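Local coordinates for peptidoglycan synthetase penicillin-binding protein 3 (Bifidobacterium adolescentis, PDB 4YE5) that probably binds penicillin and probably cross-links peptidoglycan strands outside the cell membrane, at residues A[46-51]-A[123-128]; A[57-62]-A[108-113]; A[74-79]-A[92-97]; A[174-179]-A[428-433]. All coordinates share one frame; numbering follows the deposited sequence.

Contact 1 (A[46-51]-A[123-128]); sequences SVERYT and VTPAVK
Tyr50 and Val123 join their backbones as an antiparallel, hydrogen-bonded pair. Tyr50 N donates to Val123 O at 3.0 Å, and Val123 N returns a straighter bond to Tyr50 O at 2.9 Å. Both side chains leave on the same face of the sheet, where Tyr50 CB rests on Val123 CG2.

The aliphatic contacts centre on the Tyr50 ring, whose CG stands anti to the carbonyl carbon (chi1 -64°). Lys128 lays CD over one ring face, 3.5 Å from the centroid and displaced toward CZ, a CH-pi contact. Pro125 touches both this ring and Glu48: its CA lies 3.9 Å from Tyr50 CE2, while its CG sits 3.4 Å from Glu48 CD.

Among the polar groups, Tyr50 OH donates to Glu48 OE2 at 2.6 Å, on the anti side of the carboxylate. Glu48 OE1 forms a salt bridge with Arg31. The Arg49 guanidinium carries Thr124 CG2 over one face and is paired through NE with Asp122. Thr124, the N-cap of helix 125-132, accepts from Val127 N through OG1 at 3.2 Å.

Strand 50-54 is the middle one of three, between 117-123 and 140-144; Ala142 and Leu144 of the latter also touch the Tyr50 side chain.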
# COMPACT_ATOMS: atom_id res chain seq x y z
N SER A 46 -2.74 14.84 -11.03
CA SER A 46 -3.45 14.98 -12.28
C SER A 46 -3.10 16.30 -12.97
O SER A 46 -2.79 17.29 -12.31
CB SER A 46 -4.97 14.87 -12.04
OG SER A 46 -5.31 13.59 -11.53
N VAL A 47 -3.14 16.30 -14.29
CA VAL A 47 -2.87 17.49 -15.09
C VAL A 47 -4.19 18.20 -15.37
O VAL A 47 -5.10 17.60 -15.96
CB VAL A 47 -2.27 17.10 -16.46
CG1 VAL A 47 -1.77 18.33 -17.21
CG2 VAL A 47 -1.13 16.09 -16.27
N GLU A 48 -4.31 19.45 -14.95
CA GLU A 48 -5.53 20.21 -15.23
C GLU A 48 -5.54 20.77 -16.65
O GLU A 48 -4.99 21.84 -16.89
CB GLU A 48 -5.74 21.33 -14.21
CG GLU A 48 -7.14 21.96 -14.33
CD GLU A 48 -7.28 23.28 -13.59
OE1 GLU A 48 -6.36 23.64 -12.83
OE2 GLU A 48 -8.31 23.97 -13.78
N ARG A 49 -6.15 20.04 -17.57
CA ARG A 49 -6.39 20.51 -18.94
C ARG A 49 -7.85 20.21 -19.27
O ARG A 49 -8.50 19.44 -18.56
CB ARG A 49 -5.48 19.79 -19.94
CG ARG A 49 -4.01 19.79 -19.57
CD ARG A 49 -3.41 21.19 -19.55
NE ARG A 49 -3.13 21.67 -20.90
CZ ARG A 49 -2.13 22.48 -21.22
NH1 ARG A 49 -1.31 22.92 -20.27
NH2 ARG A 49 -1.96 22.87 -22.48
N TYR A 50 -8.35 20.79 -20.36
CA TYR A 50 -9.77 20.68 -20.69
C TYR A 50 -10.02 20.40 -22.16
O TYR A 50 -9.26 20.83 -23.03
CB TYR A 50 -10.49 21.97 -20.30
CG TYR A 50 -10.48 22.22 -18.82
CD1 TYR A 50 -11.45 21.66 -18.01
CD2 TYR A 50 -9.50 23.02 -18.24
CE1 TYR A 50 -11.45 21.87 -16.65
CE2 TYR A 50 -9.50 23.24 -16.86
CZ TYR A 50 -10.48 22.66 -16.07
OH TYR A 50 -10.51 22.87 -14.70
N THR A 51 -11.08 19.66 -22.43
CA THR A 51 -11.60 19.63 -23.79
C THR A 51 -12.78 20.58 -23.86
O THR A 51 -13.68 20.52 -23.02
CB THR A 51 -12.01 18.21 -24.22
OG1 THR A 51 -10.89 17.32 -24.07
CG2 THR A 51 -12.44 18.20 -25.66
N VAL A 123 -6.90 22.37 -23.82
CA VAL A 123 -6.78 23.80 -23.51
C VAL A 123 -6.48 24.01 -22.02
O VAL A 123 -6.78 23.16 -21.17
CB VAL A 123 -8.04 24.63 -23.93
CG1 VAL A 123 -8.57 24.16 -25.30
CG2 VAL A 123 -9.11 24.53 -22.89
N THR A 124 -5.89 25.16 -21.71
CA THR A 124 -5.47 25.49 -20.35
C THR A 124 -6.61 25.99 -19.49
O THR A 124 -7.64 26.44 -20.00
CB THR A 124 -4.41 26.59 -20.37
OG1 THR A 124 -4.98 27.77 -20.96
CG2 THR A 124 -3.18 26.14 -21.18
N PRO A 125 -6.43 25.91 -18.16
CA PRO A 125 -7.38 26.49 -17.22
C PRO A 125 -7.66 27.97 -17.50
O PRO A 125 -8.79 28.40 -17.35
CB PRO A 125 -6.66 26.34 -15.87
CG PRO A 125 -5.80 25.11 -16.05
CD PRO A 125 -5.38 25.12 -17.48
N ALA A 126 -6.63 28.72 -17.90
CA ALA A 126 -6.81 30.15 -18.20
C ALA A 126 -7.77 30.36 -19.36
O ALA A 126 -8.64 31.24 -19.32
CB ALA A 126 -5.45 30.79 -18.49
N VAL A 127 -7.61 29.57 -20.42
CA VAL A 127 -8.50 29.67 -21.57
C VAL A 127 -9.93 29.27 -21.16
O VAL A 127 -10.89 29.95 -21.53
CB VAL A 127 -8.00 28.82 -22.75
CG1 VAL A 127 -9.04 28.79 -23.87
CG2 VAL A 127 -6.65 29.38 -23.28
N LYS A 128 -10.05 28.18 -20.41
CA LYS A 128 -11.35 27.73 -19.88
C LYS A 128 -12.06 28.88 -19.14
O LYS A 128 -13.24 29.12 -19.35
CB LYS A 128 -11.20 26.53 -18.93
CG LYS A 128 -12.43 26.37 -18.00
CD LYS A 128 -12.18 25.43 -16.85
CE LYS A 128 -13.23 25.58 -15.75
NZ LYS A 128 -12.89 26.70 -14.83

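Contact 2 (A[57-62]-A[108-113]); sequences EQAQAF and AKLSIS
Gln60 NE2 is gripped by two backbone carbonyls of the opposite segment, Leu110 O and Ile112 O. The bond to Ile112 O measures 2.8 Å but is bent, with an N-H...O angle of 142°. The one to Leu110 O, at 2.9 Å, is nearly straight at 170°. Both acceptors lie close to the plane of the Gln60 amide, so each of the two N-H groups has its own carbonyl and the amide is held against rotation about its last torsion. Neither donor direction lies exactly in the plane of its carbonyl; the tilt is larger at Leu110 O. The side chain runs extended beyond CG, with CD anti to CA (chi2 159°), and so reaches outward from the helix. On the way Gln60 CG passes 3.6 Å from Leu110 O.

Beside this polar bridge the contact is apolar. Ala59 points its methyl at the other segment, and its CB meets Leu110 CD2 at 4.0 Å, with Leu110 CB only slightly farther off. Both residues are buried, and Val91 of helix 87-99 packs against each of them. Leu110 also reaches Val117 and Leu119 of strand 117-123. The Gln60 amide, by contrast, belongs to an exposed residue at the surface.

Residues 110-113 leave the end of helix 103-109 and lead toward strand 117-123. The arrangement is that of a glutamine side chain from one helix bridging two carbonyls in a helix-to-strand connection, here within the region assigned to the dimerisation domain.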
# COMPACT_ATOMS: atom_id res chain seq x y z
N GLU A 57 -26.84 22.32 -31.77
CA GLU A 57 -28.23 22.75 -31.89
C GLU A 57 -28.56 23.92 -30.95
O GLU A 57 -29.34 24.79 -31.31
CB GLU A 57 -29.21 21.58 -31.72
CG GLU A 57 -29.42 21.09 -30.31
CD GLU A 57 -30.65 20.19 -30.20
OE1 GLU A 57 -31.20 20.08 -29.09
OE2 GLU A 57 -31.06 19.61 -31.23
N GLN A 58 -27.95 23.95 -29.76
CA GLN A 58 -28.08 25.12 -28.89
C GLN A 58 -27.37 26.33 -29.47
O GLN A 58 -27.85 27.45 -29.32
CB GLN A 58 -27.56 24.85 -27.48
CG GLN A 58 -28.33 23.80 -26.70
CD GLN A 58 -29.83 24.02 -26.75
OE1 GLN A 58 -30.31 25.14 -26.61
NE2 GLN A 58 -30.57 22.93 -26.94
N ALA A 59 -26.22 26.12 -30.11
CA ALA A 59 -25.52 27.23 -30.77
C ALA A 59 -26.39 27.83 -31.88
O ALA A 59 -26.46 29.05 -32.04
CB ALA A 59 -24.18 26.77 -31.34
N GLN A 60 -27.08 26.96 -32.62
CA GLN A 60 -27.90 27.42 -33.74
C GLN A 60 -29.09 28.23 -33.27
O GLN A 60 -29.53 29.14 -33.95
CB GLN A 60 -28.35 26.22 -34.60
CG GLN A 60 -27.18 25.55 -35.32
CD GLN A 60 -27.47 24.12 -35.74
OE1 GLN A 60 -28.60 23.77 -36.10
NE2 GLN A 60 -26.44 23.28 -35.70
N ALA A 61 -29.60 27.91 -32.08
CA ALA A 61 -30.70 28.67 -31.46
C ALA A 61 -30.23 29.99 -30.82
O ALA A 61 -31.06 30.81 -30.41
CB ALA A 61 -31.43 27.79 -30.42
N PHE A 62 -28.92 30.18 -30.70
CA PHE A 62 -28.36 31.32 -29.96
C PHE A 62 -28.68 32.67 -30.59
O PHE A 62 -28.52 32.86 -31.80
CB PHE A 62 -26.83 31.15 -29.75
CG PHE A 62 -26.15 32.31 -29.05
CD1 PHE A 62 -26.41 32.59 -27.71
CD2 PHE A 62 -25.23 33.11 -29.73
CE1 PHE A 62 -25.76 33.65 -27.05
CE2 PHE A 62 -24.57 34.18 -29.09
CZ PHE A 62 -24.84 34.46 -27.75
N ALA A 108 -18.69 26.07 -38.87
CA ALA A 108 -19.01 24.82 -39.54
C ALA A 108 -19.20 23.68 -38.55
O ALA A 108 -20.14 22.88 -38.66
CB ALA A 108 -17.93 24.47 -40.58
N LYS A 109 -18.31 23.58 -37.57
CA LYS A 109 -18.47 22.57 -36.54
C LYS A 109 -19.78 22.74 -35.76
O LYS A 109 -20.38 21.75 -35.31
CB LYS A 109 -17.29 22.56 -35.58
CG LYS A 109 -16.02 21.98 -36.16
CD LYS A 109 -14.90 22.05 -35.15
CE LYS A 109 -13.63 21.43 -35.70
NZ LYS A 109 -12.49 21.65 -34.78
N LEU A 110 -20.22 23.98 -35.60
CA LEU A 110 -21.42 24.25 -34.80
C LEU A 110 -22.68 24.21 -35.65
O LEU A 110 -23.80 24.36 -35.15
CB LEU A 110 -21.29 25.61 -34.09
CG LEU A 110 -20.25 25.62 -32.96
CD1 LEU A 110 -19.96 27.06 -32.51
CD2 LEU A 110 -20.72 24.77 -31.79
N SER A 111 -22.50 24.00 -36.95
CA SER A 111 -23.61 23.97 -37.89
C SER A 111 -24.03 22.54 -38.23
O SER A 111 -24.92 22.33 -39.05
CB SER A 111 -23.25 24.72 -39.17
OG SER A 111 -23.34 26.13 -38.98
N ILE A 112 -23.39 21.56 -37.59
CA ILE A 112 -23.79 20.17 -37.77
C ILE A 112 -25.02 19.82 -36.92
O ILE A 112 -25.57 20.67 -36.23
CB ILE A 112 -22.67 19.18 -37.42
CG1 ILE A 112 -22.44 19.13 -35.91
CG2 ILE A 112 -21.39 19.52 -38.18
CD1 ILE A 112 -21.52 18.01 -35.48
N SER A 113 -25.43 18.56 -36.98
CA SER A 113 -26.60 18.12 -36.24
C SER A 113 -26.16 17.49 -34.93
O SER A 113 -25.02 17.02 -34.80
CB SER A 113 -27.40 17.11 -37.07
OG SER A 113 -26.68 15.89 -37.20

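Contact 3 (A[74-79]-A[92-97]); sequences NCHQIN and ARLLAP
Leu94 reaches from helix 87-99 toward the irregular segment 74-79, its CG anti to the carbonyl carbon (chi1 -72°), and spreads its two methyls between His76 and Ile78. CD1 goes to the histidine: His76 CD2 lies 4.1 Å from Leu94 CD1, and the two side chains cross at about a right angle. CD2 goes the other way, to Ile78, whose CG1 and CD1 each come within 3.9 Å of Leu94 CD2, the chains meeting at a slant. Leu94 CD2 also touches the backbone at Gln77 O.

Ile78 points at the helix, and its tip settles beside Arg93, the residue before Leu94, with Ile78 CD1 3.9 Å from Arg93 CB and equally near Arg93 O. The rest of Arg93 runs extended, away from the contact, and its NH1 bonds to Val83 O.

No hydrogen bond joins the two segments, yet the buried His76 ring is fixed at both nitrogens: NE2 bonds to Asn135 O and ND1 to Thr65 N. Next to it, Cys75 forms a disulfide with Cys67, tying the long loop together.

This is plain hydrophobic docking of a disulfide-bridged loop onto a helix, with one leucine as the shared partner, in the dimerisation-domain region of the chain.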
# COMPACT_ATOMS: atom_id res chain seq x y z
N ASN A 74 -24.17 41.92 -18.83
CA ASN A 74 -24.92 40.70 -19.12
C ASN A 74 -25.36 40.70 -20.58
O ASN A 74 -26.55 40.81 -20.89
CB ASN A 74 -26.12 40.60 -18.19
CG ASN A 74 -25.72 40.75 -16.73
OD1 ASN A 74 -25.12 39.85 -16.16
ND2 ASN A 74 -26.03 41.90 -16.14
N CYS A 75 -24.39 40.59 -21.47
CA CYS A 75 -24.63 40.80 -22.90
C CYS A 75 -23.45 40.26 -23.68
O CYS A 75 -22.48 39.73 -23.10
CB CYS A 75 -24.81 42.29 -23.19
SG CYS A 75 -23.37 43.32 -22.67
N HIS A 76 -23.52 40.39 -25.00
CA HIS A 76 -22.47 39.86 -25.84
C HIS A 76 -21.94 40.98 -26.71
O HIS A 76 -22.71 41.76 -27.28
CB HIS A 76 -23.01 38.70 -26.69
CG HIS A 76 -23.64 37.61 -25.88
ND1 HIS A 76 -25.00 37.54 -25.65
CD2 HIS A 76 -23.10 36.55 -25.23
CE1 HIS A 76 -25.27 36.48 -24.91
NE2 HIS A 76 -24.13 35.86 -24.64
N GLN A 77 -20.62 41.09 -26.78
CA GLN A 77 -19.99 42.11 -27.61
C GLN A 77 -18.61 41.65 -28.09
O GLN A 77 -17.98 40.80 -27.49
CB GLN A 77 -19.89 43.44 -26.86
CG GLN A 77 -19.25 43.33 -25.49
CD GLN A 77 -19.21 44.66 -24.75
OE1 GLN A 77 -19.46 45.72 -25.34
NE2 GLN A 77 -18.90 44.62 -23.46
N ILE A 78 -18.18 42.22 -29.21
CA ILE A 78 -16.83 41.99 -29.70
C ILE A 78 -16.25 43.36 -30.01
O ILE A 78 -16.84 44.12 -30.78
CB ILE A 78 -16.83 41.11 -30.95
CG1 ILE A 78 -17.15 39.66 -30.57
CG2 ILE A 78 -15.44 41.14 -31.61
CD1 ILE A 78 -17.93 38.91 -31.61
N ASN A 79 -15.13 43.68 -29.37
CA ASN A 79 -14.50 44.99 -29.52
C ASN A 79 -15.49 46.11 -29.25
O ASN A 79 -15.50 47.12 -29.94
CB ASN A 79 -13.89 45.15 -30.93
CG ASN A 79 -12.86 44.06 -31.25
OD1 ASN A 79 -12.12 43.62 -30.37
ND2 ASN A 79 -12.83 43.63 -32.50
N ALA A 92 -19.43 31.25 -33.02
CA ALA A 92 -18.10 31.09 -33.59
C ALA A 92 -17.28 32.38 -33.48
O ALA A 92 -16.11 32.34 -33.12
CB ALA A 92 -18.17 30.61 -35.07
N ARG A 93 -17.91 33.51 -33.77
CA ARG A 93 -17.24 34.81 -33.69
C ARG A 93 -16.78 35.14 -32.28
O ARG A 93 -15.70 35.71 -32.07
CB ARG A 93 -18.17 35.93 -34.16
CG ARG A 93 -17.97 36.29 -35.59
CD ARG A 93 -18.95 37.36 -36.04
NE ARG A 93 -18.92 37.47 -37.49
CZ ARG A 93 -19.63 38.35 -38.18
NH1 ARG A 93 -20.45 39.21 -37.57
NH2 ARG A 93 -19.53 38.37 -39.49
N LEU A 94 -17.61 34.81 -31.30
CA LEU A 94 -17.26 35.04 -29.91
C LEU A 94 -16.10 34.15 -29.50
O LEU A 94 -15.18 34.58 -28.79
CB LEU A 94 -18.49 34.81 -29.01
CG LEU A 94 -19.58 35.88 -29.09
CD1 LEU A 94 -20.90 35.38 -28.49
CD2 LEU A 94 -19.13 37.18 -28.38
N LEU A 95 -16.13 32.91 -29.95
CA LEU A 95 -15.16 31.90 -29.51
C LEU A 95 -13.81 32.03 -30.19
O LEU A 95 -12.78 31.73 -29.59
CB LEU A 95 -15.67 30.50 -29.82
CG LEU A 95 -16.61 29.81 -28.87
CD1 LEU A 95 -17.00 28.44 -29.45
CD2 LEU A 95 -15.91 29.66 -27.54
N ALA A 96 -13.84 32.41 -31.46
CA ALA A 96 -12.63 32.37 -32.31
C ALA A 96 -11.37 33.00 -31.70
O ALA A 96 -10.33 32.33 -31.63
CB ALA A 96 -12.93 32.94 -33.71
N PRO A 97 -11.45 34.26 -31.22
CA PRO A 97 -10.23 34.84 -30.64
C PRO A 97 -9.78 34.19 -29.34
O PRO A 97 -8.60 34.24 -28.99
CB PRO A 97 -10.62 36.30 -30.38
CG PRO A 97 -12.11 36.29 -30.31
CD PRO A 97 -12.55 35.24 -31.27

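Contact 4 (A[174-179]-A[428-433]); sequences EQMENK and RIIKSI
The junction between the region assigned to the dimerisation domain and the one assigned to the transpeptidase domain is where this contact lies: the turn between helices 172-176 and 178-182 meets the start of strand 430-434. Ile430 carries it. Met176, present as selenomethionine, and Glu177 each approach this isoleucine tip to tip.

Met176 CE lies 3.6 Å from Ile430 CD1 and as close to Ile430 CG1. The selenomethionine bends only at its last torsion (chi3 85°), which turns CE onto the isoleucine; Ile429 CG2 is a further neighbour of Met176 CE, at 4.1 Å.

Glu177 comes to the same side chain with its aliphatic part and its carboxylate. Its CG is 3.8 Å from Ile430 CD1, and OE2 lies 3.7 Å from Ile430 CG1, a van der Waals contact with no hydrogen bond. Ile433 CD1 is a looser neighbour, 4.4 Å from Glu177 OE1. Glu177 and Ile430 both also touch Val215 of strand 214-217.

That strand pairs with 430-434, and Lys431 and Ser432 both face Thr216, a classic beta bulge. The whole is a small surface contact: the turn between two short helices packs on a bulged strand where parts of the two assigned regions come together in space.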
# COMPACT_ATOMS: atom_id res chain seq x y z
N GLU A 174 -4.64 4.23 -5.45
CA GLU A 174 -5.63 5.01 -6.23
C GLU A 174 -7.03 4.48 -5.99
O GLU A 174 -7.99 5.23 -5.85
CB GLU A 174 -5.30 4.96 -7.73
CG GLU A 174 -3.98 5.63 -8.11
CD GLU A 174 -4.10 7.15 -8.28
OE1 GLU A 174 -5.09 7.75 -7.80
OE2 GLU A 174 -3.20 7.75 -8.90
N GLN A 175 -7.15 3.15 -5.93
CA GLN A 175 -8.44 2.53 -5.73
C GLN A 175 -8.85 2.61 -4.27
O GLN A 175 -9.97 3.00 -3.94
CB GLN A 175 -8.38 1.06 -6.17
CG GLN A 175 -9.60 0.23 -5.73
CD GLN A 175 -9.51 -1.21 -6.21
OE1 GLN A 175 -8.71 -1.53 -7.09
NE2 GLN A 175 -10.31 -2.09 -5.62
N MSE A 176 -7.94 2.25 -3.37
CA MSE A 176 -8.27 2.25 -1.95
C MSE A 176 -8.70 3.62 -1.44
O MSE A 176 -9.61 3.73 -0.62
CB MSE A 176 -7.07 1.81 -1.12
CG MSE A 176 -7.38 1.71 0.33
SE MSE A 176 -5.84 0.96 1.24
CE MSE A 176 -4.91 2.59 1.46
N GLU A 177 -8.02 4.66 -1.90
CA GLU A 177 -8.29 6.02 -1.44
C GLU A 177 -9.14 6.80 -2.45
O GLU A 177 -9.16 8.02 -2.43
CB GLU A 177 -6.97 6.75 -1.22
CG GLU A 177 -6.16 6.16 -0.06
CD GLU A 177 -6.96 6.21 1.21
OE1 GLU A 177 -7.33 7.34 1.62
OE2 GLU A 177 -7.26 5.13 1.77
N ASN A 178 -9.84 6.08 -3.32
CA ASN A 178 -10.55 6.70 -4.44
C ASN A 178 -11.58 7.73 -3.99
O ASN A 178 -11.69 8.80 -4.58
CB ASN A 178 -11.19 5.65 -5.35
CG ASN A 178 -11.65 6.23 -6.69
OD1 ASN A 178 -10.86 6.82 -7.43
ND2 ASN A 178 -12.93 6.05 -7.00
N LYS A 179 -12.34 7.40 -2.95
CA LYS A 179 -13.40 8.28 -2.48
C LYS A 179 -12.80 9.63 -2.09
O LYS A 179 -13.23 10.68 -2.59
CB LYS A 179 -14.16 7.66 -1.31
CG LYS A 179 -15.45 8.42 -0.93
CD LYS A 179 -16.31 7.56 0.01
CE LYS A 179 -17.37 8.38 0.75
NZ LYS A 179 -18.35 9.01 -0.18
N ARG A 428 -0.39 0.96 9.78
CA ARG A 428 -0.90 2.14 9.07
C ARG A 428 -0.09 2.39 7.80
O ARG A 428 1.12 2.30 7.82
CB ARG A 428 -0.83 3.39 9.95
CG ARG A 428 -1.58 4.58 9.36
CD ARG A 428 -1.73 5.73 10.38
NE ARG A 428 -0.42 6.29 10.75
CZ ARG A 428 -0.20 7.57 11.05
NH1 ARG A 428 -1.18 8.46 11.03
NH2 ARG A 428 1.03 7.96 11.37
N ILE A 429 -0.78 2.71 6.71
CA ILE A 429 -0.09 3.14 5.51
C ILE A 429 -0.59 4.51 5.04
O ILE A 429 0.13 5.23 4.32
CB ILE A 429 -0.20 2.09 4.38
CG1 ILE A 429 0.84 2.38 3.28
CG2 ILE A 429 -1.61 2.02 3.84
CD1 ILE A 429 1.00 1.24 2.30
N ILE A 430 -1.81 4.89 5.43
CA ILE A 430 -2.32 6.23 5.17
C ILE A 430 -2.09 7.12 6.40
O ILE A 430 -2.71 6.92 7.44
CB ILE A 430 -3.83 6.24 4.82
CG1 ILE A 430 -4.12 5.33 3.63
CG2 ILE A 430 -4.31 7.66 4.54
CD1 ILE A 430 -3.33 5.64 2.37
N LYS A 431 -1.18 8.07 6.29
CA LYS A 431 -0.78 8.91 7.41
C LYS A 431 -1.75 10.07 7.64
O LYS A 431 -2.18 10.33 8.76
CB LYS A 431 0.63 9.43 7.16
CG LYS A 431 1.13 10.55 8.05
CD LYS A 431 2.63 10.72 7.81
CE LYS A 431 3.19 11.92 8.50
NZ LYS A 431 4.64 12.06 8.21
N SER A 432 -2.10 10.77 6.56
CA SER A 432 -3.01 11.92 6.68
C SER A 432 -3.77 12.25 5.41
O SER A 432 -3.44 11.76 4.32
CB SER A 432 -2.27 13.16 7.20
OG SER A 432 -1.27 13.59 6.29
N ILE A 433 -4.81 13.05 5.57
CA ILE A 433 -5.58 13.55 4.45
C ILE A 433 -5.64 15.07 4.57
O ILE A 433 -5.92 15.58 5.65
CB ILE A 433 -7.00 12.95 4.44
CG1 ILE A 433 -6.91 11.44 4.16
CG2 ILE A 433 -7.90 13.65 3.42
CD1 ILE A 433 -8.22 10.72 4.31

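Contacts 1, 2 and 3 all lie within the region assigned to the dimerisation domain, on the same side of the chain's centre. Contact 2 falls within the chain span bounded by contact 1, and contact 3 within that of contact 2. Contacts 2 and 3 are 16 Å apart between centres and touch: Phe62 packs on His76, edge-to-face, and on Leu94, while Leu110, just after helix 103-109, packs on Ala92 of helix 87-99. Strand 50-54 leads from contact 1 into helix 56-61. Contact 4 comes later along the chain, about 26 Å from contact 1 and some 45 Å from contact 3 between centres, and joins this region to the transpeptidase region within an elongated molecule.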